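Local coordinates for 6-phospho-beta-glucosidase (Thermotoga maritima, PDB 1UP7), which hydrolyses cellobiose 6'-phosphate to glucose 6-phosphate and glucose, using NAD+ and a manganese ion as a family 4 glycosidase, at the interface of chains A and B. Coordinates in Å, arbitrary orientation; residue numbers count along the deposited sequence, not the author numbering. Chains: chain A/B, 6-phospho-beta-glucosidase.

The interface of chains A and B. Residues chain A 232, 236, 248, 356, 359; chain B 385, 388-389, 395-396.
B:Lys385, on helix 380-389, reaches across the two-fold interface between A:Val236 and A:Phe356. The protein is a homodimer or homotetramer in solution, and the two-fold symmetry repeats this patch with the chains exchanged. From CB the lysine chain turns with CG anti to the backbone N (chi1 -173°), and beyond it runs extended over the other subunit. CG touches A:Phe356 CD1, CD packs 3.7 Å from A:Val236 CA, and CE meets A:Phe356 CB at 3.6 Å. At the tip, the terminal amino group, NZ, donates a 3.0 Å hydrogen bond to the carbonyl A:Val236 O at the end of helix 230-236, approaching tilted 35° from the carbonyl plane. An alanine here would probably leave that carbonyl without its lysine donor and open a gap beside A:Phe356. The phenyl ring of A:Phe356 presents its edge to B:Leu388 CB, while A:Val236 CG1 of the same subunit lies over one face, toward the rim. B:Leu388 extends onward, its CD1 reaching A:Phe232 CD1 and its CB packing against A:Leu248 CD2. Helix 396-409 starts against A:Leu248, whose carbonyl O accepts a nearly straight bond from B:Val396 N (2.8 Å, 167° at H); B:Val396 CG2 packs on A:Leu248 CB. At the opposite border, the hydroxyl A:Ser359 OG donates to A:Phe356 O within its own helix and is linked through a water to the backbone B:Ser389 O, with the water 3.0 Å from each oxygen.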
# COMPACT_ATOMS: atom_id res chain seq x y z
N PHE A 232 32.17 7.85 -8.59
CA PHE A 232 31.14 7.39 -7.64
C PHE A 232 29.88 8.27 -7.69
O PHE A 232 28.74 7.81 -7.76
CB PHE A 232 31.71 7.35 -6.20
CG PHE A 232 30.66 6.99 -5.14
CD1 PHE A 232 30.37 5.67 -4.85
CD2 PHE A 232 29.98 7.98 -4.46
CE1 PHE A 232 29.40 5.35 -3.93
CE2 PHE A 232 28.97 7.68 -3.54
CZ PHE A 232 28.68 6.36 -3.26
N VAL A 236 26.42 6.87 -9.12
CA VAL A 236 25.39 6.71 -8.14
C VAL A 236 24.41 7.89 -8.19
O VAL A 236 23.22 7.72 -7.91
CB VAL A 236 26.01 6.63 -6.73
CG1 VAL A 236 24.95 6.62 -5.65
CG2 VAL A 236 26.91 5.40 -6.60
N LEU A 248 30.29 0.89 2.11
CA LEU A 248 30.77 0.80 0.73
C LEU A 248 32.30 0.80 0.63
O LEU A 248 32.88 0.46 -0.41
CB LEU A 248 30.18 1.94 -0.09
CG LEU A 248 28.69 1.78 -0.33
CD1 LEU A 248 28.19 3.16 -0.55
CD2 LEU A 248 28.37 0.84 -1.52
N PHE A 356 19.13 2.34 -5.18
CA PHE A 356 20.44 2.21 -4.52
C PHE A 356 20.30 2.59 -3.06
O PHE A 356 20.76 1.89 -2.17
CB PHE A 356 21.47 3.14 -5.17
CG PHE A 356 22.86 3.02 -4.60
CD1 PHE A 356 23.77 2.09 -5.10
CD2 PHE A 356 23.29 3.86 -3.56
CE1 PHE A 356 25.06 2.00 -4.60
CE2 PHE A 356 24.57 3.76 -3.04
CZ PHE A 356 25.47 2.82 -3.57
N SER A 359 18.18 -0.11 -1.16
CA SER A 359 18.87 -1.34 -0.81
C SER A 359 19.42 -1.22 0.61
O SER A 359 19.29 -2.17 1.40
CB SER A 359 20.00 -1.67 -1.78
OG SER A 359 21.04 -0.69 -1.74
N LYS B 385 27.04 1.56 -10.19
CA LYS B 385 26.02 1.76 -9.18
C LYS B 385 25.36 0.42 -8.81
O LYS B 385 25.26 0.07 -7.63
CB LYS B 385 25.01 2.76 -9.74
CG LYS B 385 23.93 3.23 -8.74
CD LYS B 385 22.98 4.19 -9.43
CE LYS B 385 21.84 4.53 -8.51
NZ LYS B 385 21.15 5.75 -8.84
N LEU B 388 27.86 -1.89 -6.89
CA LEU B 388 28.08 -1.50 -5.50
C LEU B 388 26.90 -1.81 -4.60
O LEU B 388 27.05 -1.87 -3.39
CB LEU B 388 28.38 -0.01 -5.38
CG LEU B 388 29.69 0.46 -5.98
CD1 LEU B 388 29.65 1.98 -6.23
CD2 LEU B 388 30.86 0.05 -5.07
N SER B 389 25.73 -2.00 -5.19
CA SER B 389 24.53 -2.23 -4.39
C SER B 389 24.39 -3.68 -3.94
O SER B 389 23.59 -3.98 -3.04
CB SER B 389 23.25 -1.81 -5.16
OG SER B 389 22.88 -2.75 -6.16
N ASP B 395 33.80 -3.37 -2.77
CA ASP B 395 34.01 -2.07 -2.14
C ASP B 395 34.29 -1.05 -3.28
O ASP B 395 34.69 -1.42 -4.41
CB ASP B 395 35.28 -2.10 -1.28
CG ASP B 395 35.03 -2.66 0.12
OD1 ASP B 395 33.91 -3.16 0.39
OD2 ASP B 395 35.90 -2.62 1.01
N VAL B 396 34.11 0.23 -2.96
CA VAL B 396 34.39 1.34 -3.85
C VAL B 396 35.78 1.22 -4.49
O VAL B 396 35.92 1.43 -5.71
CB VAL B 396 34.23 2.71 -3.12
CG1 VAL B 396 34.88 3.87 -3.87
CG2 VAL B 396 32.74 3.00 -2.88
O HOH W 1 23.37 -2.17 -0.69